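Periplasmic binding protein (Sulfurospirillum deleyianum, PDB 4PAG) probably serves as the periplasmic solute-binding component of an ABC transporter, capturing its solute for delivery to the membrane permease. Local coordinates at residues A[185-198]-A[270-284]. Numbering follows the deposited sequence.
Sequences ECDRSFHSEPLALA and DRPPSFMRILGAHWI
The imidazole of His-191 is sandwiched: the guanidinium of Arg-271 lies flat and nearly parallel on one face, centres 3.6 Å apart, while CE1 of Phe-190 sits near the rim of the opposite face. At the ring edge, His-191 ND1 donates to the syn lone pair of Asp-270 OD1 (2.7 Å), a nearly straight bond (167°) that fixes the ring's rotation; NE2 is taken by the carbonyl of Val-211. The Arg-271 chain bends at chi2 (-61°), which folds its guanidinium back over the imidazole, and Glu-185 OE2 meets NH2 at the guanidinium edge in a 2.8 Å salt bridge. Asp-270 OD2 pairs with Arg-271 NE through a weak hydrogen bond, completing a salt-bridge network that ties the two loops together about 11 Å from the bound histidine; with Glu-177 also pairing, carboxylates probably offset much of the arginine's charge. Arg-277 is the second flat group, held between two prolines: Pro-194 CD lies over the centre of one face, 3.4 Å from CZ, and Pro-273 CB covers the other nearer its rim. The extended chain of Arg-277 brings NH1 and NH2 end-on to Phe-190 O, at 2.9 and 2.7 Å, with the oxygen in the guanidinium plane. A leucine in its place would probably leave Phe-190 O without its two-pronged donor. Glu-193 OE1, hydrogen-bonded to Ser-124, adds only a long, out-of-plane charge pairing. Farther along, Ile-284 reaches Leu-195 through CD1 and presses CG2 tightly against Ala-198 CB, while Ala-281 CB meets Pro-194. These apolar side chains join helices 193-197 and 277-284, whose axes cross at -55°, 8.5 Å apart at closest. Deep in the protein, helix 141-163 also packs on Ala-281, Tyr-175 of strand 172-176 bonds Asp-270, and helix 28-37 touches Pro-272.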
# COMPACT_ATOMS: atom_id res chain seq x y z
N GLU A 185 -3.46 -13.58 -5.20
CA GLU A 185 -2.57 -12.91 -6.13
C GLU A 185 -1.50 -13.85 -6.61
O GLU A 185 -1.14 -14.81 -5.93
CB GLU A 185 -1.91 -11.71 -5.46
CG GLU A 185 -2.91 -10.64 -5.07
CD GLU A 185 -3.68 -10.12 -6.27
OE1 GLU A 185 -3.04 -9.83 -7.30
OE2 GLU A 185 -4.92 -10.00 -6.17
N CYS A 186 -1.00 -13.55 -7.80
CA CYS A 186 0.20 -14.19 -8.31
C CYS A 186 1.37 -13.85 -7.38
O CYS A 186 1.36 -12.80 -6.73
CB CYS A 186 0.50 -13.69 -9.72
SG CYS A 186 -0.67 -14.23 -10.99
N ASP A 187 2.36 -14.73 -7.33
CA ASP A 187 3.57 -14.46 -6.57
C ASP A 187 4.34 -13.25 -7.10
O ASP A 187 5.12 -12.66 -6.37
CB ASP A 187 4.48 -15.70 -6.51
CG ASP A 187 5.21 -15.96 -7.81
OD1 ASP A 187 4.55 -16.18 -8.85
OD2 ASP A 187 6.46 -15.96 -7.79
N ARG A 188 4.13 -12.90 -8.36
CA ARG A 188 4.66 -11.65 -8.92
C ARG A 188 3.50 -10.73 -9.29
O ARG A 188 2.87 -10.89 -10.34
CB ARG A 188 5.56 -11.95 -10.12
CG ARG A 188 6.96 -12.42 -9.73
CD ARG A 188 7.51 -13.44 -10.73
NE ARG A 188 6.74 -14.68 -10.66
CZ ARG A 188 6.69 -15.61 -11.61
NH1 ARG A 188 7.38 -15.48 -12.75
NH2 ARG A 188 5.94 -16.70 -11.42
N SER A 189 3.21 -9.78 -8.40
CA SER A 189 2.06 -8.89 -8.55
C SER A 189 2.26 -7.69 -7.66
O SER A 189 2.78 -7.84 -6.55
CB SER A 189 0.78 -9.61 -8.11
OG SER A 189 -0.31 -8.70 -7.91
N PHE A 190 1.85 -6.50 -8.10
CA PHE A 190 1.98 -5.35 -7.21
C PHE A 190 1.02 -5.43 -6.00
O PHE A 190 1.21 -4.70 -5.02
CB PHE A 190 1.98 -3.99 -7.92
CG PHE A 190 0.72 -3.63 -8.68
CD1 PHE A 190 -0.49 -3.41 -8.03
CD2 PHE A 190 0.79 -3.37 -10.05
CE1 PHE A 190 -1.62 -3.03 -8.74
CE2 PHE A 190 -0.33 -2.98 -10.76
CZ PHE A 190 -1.55 -2.81 -10.10
N HIS A 191 0.05 -6.33 -6.06
CA HIS A 191 -0.85 -6.56 -4.92
C HIS A 191 -0.27 -7.46 -3.82
O HIS A 191 -0.72 -7.38 -2.68
CB HIS A 191 -2.16 -7.16 -5.42
CG HIS A 191 -2.97 -6.20 -6.24
ND1 HIS A 191 -3.51 -5.05 -5.71
CD2 HIS A 191 -3.32 -6.22 -7.54
CE1 HIS A 191 -4.17 -4.40 -6.65
NE2 HIS A 191 -4.07 -5.09 -7.78
N SER A 192 0.73 -8.28 -4.16
CA SER A 192 1.34 -9.22 -3.19
C SER A 192 2.81 -8.93 -2.86
O SER A 192 3.40 -9.63 -2.03
CB SER A 192 1.23 -10.65 -3.72
OG SER A 192 1.97 -10.81 -4.91
N GLU A 193 3.38 -7.90 -3.46
CA GLU A 193 4.80 -7.54 -3.27
C GLU A 193 5.34 -7.59 -1.83
O GLU A 193 6.43 -8.13 -1.62
CB GLU A 193 5.07 -6.16 -3.89
CG GLU A 193 6.54 -5.75 -3.91
CD GLU A 193 6.95 -4.87 -2.73
OE1 GLU A 193 6.07 -4.44 -1.95
OE2 GLU A 193 8.16 -4.58 -2.60
N PRO A 194 4.61 -7.02 -0.83
CA PRO A 194 5.18 -7.00 0.51
C PRO A 194 5.25 -8.39 1.15
O PRO A 194 6.04 -8.60 2.06
CB PRO A 194 4.22 -6.10 1.30
CG PRO A 194 2.95 -6.13 0.53
CD PRO A 194 3.35 -6.26 -0.90
N LEU A 195 4.42 -9.32 0.67
CA LEU A 195 4.48 -10.70 1.14
C LEU A 195 5.81 -11.35 0.73
O LEU A 195 6.44 -12.06 1.51
CB LEU A 195 3.30 -11.50 0.62
CG LEU A 195 1.93 -11.03 1.13
CD1 LEU A 195 0.81 -11.38 0.16
CD2 LEU A 195 1.66 -11.63 2.49
N ALA A 196 6.24 -11.08 -0.49
CA ALA A 196 7.54 -11.56 -0.98
C ALA A 196 8.70 -10.79 -0.33
O ALA A 196 9.73 -11.37 -0.01
CB ALA A 196 7.61 -11.44 -2.49
N LEU A 197 8.51 -9.49 -0.14
CA LEU A 197 9.53 -8.65 0.50
C LEU A 197 9.80 -9.07 1.95
O LEU A 197 10.92 -8.94 2.46
CB LEU A 197 9.10 -7.19 0.47
CG LEU A 197 10.18 -6.15 0.77
CD1 LEU A 197 11.21 -6.12 -0.36
CD2 LEU A 197 9.55 -4.78 0.97
N ALA A 198 8.76 -9.59 2.59
CA ALA A 198 8.86 -10.08 3.96
C ALA A 198 9.46 -11.49 4.06
O ALA A 198 9.57 -12.02 5.15
CB ALA A 198 7.49 -10.06 4.60
N ASP A 270 -2.21 -3.73 0.88
CA ASP A 270 -2.84 -3.78 -0.45
C ASP A 270 -4.16 -2.98 -0.48
O ASP A 270 -4.71 -2.67 0.57
CB ASP A 270 -3.11 -5.25 -0.80
CG ASP A 270 -3.43 -5.47 -2.26
OD1 ASP A 270 -3.13 -4.60 -3.10
OD2 ASP A 270 -3.98 -6.55 -2.57
N ARG A 271 -4.64 -2.64 -1.67
CA ARG A 271 -5.98 -2.05 -1.83
C ARG A 271 -6.10 -0.73 -1.06
O ARG A 271 -7.05 -0.52 -0.31
CB ARG A 271 -7.07 -3.05 -1.37
CG ARG A 271 -6.91 -4.47 -1.87
CD ARG A 271 -6.96 -4.58 -3.40
NE ARG A 271 -6.52 -5.90 -3.85
CZ ARG A 271 -6.60 -6.35 -5.11
NH1 ARG A 271 -7.15 -5.61 -6.07
NH2 ARG A 271 -6.14 -7.55 -5.40
N PRO A 272 -5.14 0.19 -1.26
CA PRO A 272 -4.08 0.19 -2.26
C PRO A 272 -2.70 -0.30 -1.79
O PRO A 272 -2.40 -0.27 -0.60
CB PRO A 272 -3.94 1.68 -2.57
CG PRO A 272 -4.17 2.32 -1.23
CD PRO A 272 -5.19 1.47 -0.53
N PRO A 273 -1.86 -0.70 -2.75
CA PRO A 273 -0.42 -0.73 -2.51
C PRO A 273 -0.01 0.68 -2.10
O PRO A 273 -0.48 1.65 -2.70
CB PRO A 273 0.18 -1.08 -3.88
CG PRO A 273 -0.94 -1.50 -4.73
CD PRO A 273 -2.20 -0.94 -4.16
N SER A 274 0.81 0.82 -1.07
CA SER A 274 1.24 2.14 -0.63
C SER A 274 2.46 2.06 0.29
O SER A 274 2.92 0.97 0.66
CB SER A 274 0.11 2.85 0.12
OG SER A 274 0.01 2.38 1.47
N PHE A 275 2.96 3.23 0.64
CA PHE A 275 4.04 3.38 1.61
C PHE A 275 3.78 2.67 2.95
O PHE A 275 4.71 2.42 3.70
CB PHE A 275 4.27 4.87 1.88
CG PHE A 275 3.23 5.47 2.75
CD1 PHE A 275 2.07 5.98 2.21
CD2 PHE A 275 3.39 5.49 4.13
CE1 PHE A 275 1.09 6.52 3.03
CE2 PHE A 275 2.41 6.01 4.95
CZ PHE A 275 1.26 6.53 4.40
N MSE A 276 2.52 2.37 3.27
CA MSE A 276 2.20 1.62 4.50
C MSE A 276 2.94 0.30 4.56
O MSE A 276 3.15 -0.26 5.65
CB MSE A 276 0.71 1.30 4.60
CG MSE A 276 -0.20 2.52 4.73
SE MSE A 276 0.10 3.53 6.39
CE MSE A 276 -0.52 2.20 7.70
N ARG A 277 3.36 -0.20 3.40
CA ARG A 277 4.14 -1.45 3.31
C ARG A 277 5.48 -1.40 4.03
O ARG A 277 6.01 -2.44 4.43
CB ARG A 277 4.35 -1.83 1.85
CG ARG A 277 3.08 -2.30 1.18
CD ARG A 277 3.17 -2.32 -0.34
NE ARG A 277 2.04 -3.06 -0.86
CZ ARG A 277 1.89 -3.48 -2.11
NH1 ARG A 277 2.79 -3.22 -3.05
NH2 ARG A 277 0.79 -4.18 -2.42
N ILE A 278 6.02 -0.19 4.20
CA ILE A 278 7.19 0.02 5.05
C ILE A 278 7.00 -0.66 6.42
O ILE A 278 7.91 -1.30 6.94
CB ILE A 278 7.46 1.52 5.22
CG1 ILE A 278 7.96 2.10 3.89
CG2 ILE A 278 8.47 1.79 6.32
CD1 ILE A 278 7.70 3.58 3.73
N LEU A 279 5.80 -0.52 6.98
CA LEU A 279 5.43 -1.17 8.23
C LEU A 279 4.79 -2.53 7.99
O LEU A 279 5.08 -3.51 8.68
CB LEU A 279 4.47 -0.29 9.02
CG LEU A 279 3.90 -0.85 10.32
CD1 LEU A 279 5.00 -1.01 11.35
CD2 LEU A 279 2.80 0.06 10.85
N GLY A 280 3.89 -2.59 7.00
CA GLY A 280 3.15 -3.81 6.71
C GLY A 280 4.01 -5.02 6.41
O GLY A 280 3.67 -6.13 6.80
N ALA A 281 5.12 -4.81 5.70
CA ALA A 281 6.02 -5.92 5.39
C ALA A 281 6.71 -6.44 6.65
O ALA A 281 6.96 -7.64 6.78
CB ALA A 281 7.05 -5.51 4.35
N HIS A 282 6.99 -5.56 7.60
CA HIS A 282 7.50 -5.99 8.91
C HIS A 282 6.45 -6.80 9.67
O HIS A 282 6.77 -7.86 10.25
CB HIS A 282 7.96 -4.80 9.76
CG HIS A 282 9.37 -4.40 9.49
ND1 HIS A 282 10.44 -5.02 10.08
CD2 HIS A 282 9.88 -3.44 8.68
CE1 HIS A 282 11.56 -4.47 9.65
NE2 HIS A 282 11.25 -3.51 8.80
N TRP A 283 5.22 -6.31 9.68
CA TRP A 283 4.12 -7.05 10.28
C TRP A 283 4.00 -8.45 9.68
O TRP A 283 3.90 -9.45 10.41
CB TRP A 283 2.81 -6.28 10.14
CG TRP A 283 1.61 -7.04 10.60
CD1 TRP A 283 1.21 -7.24 11.89
CD2 TRP A 283 0.66 -7.71 9.77
NE1 TRP A 283 0.07 -7.99 11.92
CE2 TRP A 283 -0.29 -8.30 10.64
CE3 TRP A 283 0.51 -7.88 8.39
CZ2 TRP A 283 -1.38 -9.03 10.16
CZ3 TRP A 283 -0.56 -8.63 7.93
CH2 TRP A 283 -1.49 -9.19 8.81
N ILE A 284 4.01 -8.53 8.35
CA ILE A 284 4.02 -9.84 7.66
C ILE A 284 5.22 -10.71 8.10
O ILE A 284 5.04 -11.91 8.40
CB ILE A 284 4.04 -9.68 6.11
CG1 ILE A 284 2.71 -9.12 5.61
CG2 ILE A 284 4.29 -11.02 5.44
CD1 ILE A 284 2.80 -8.58 4.19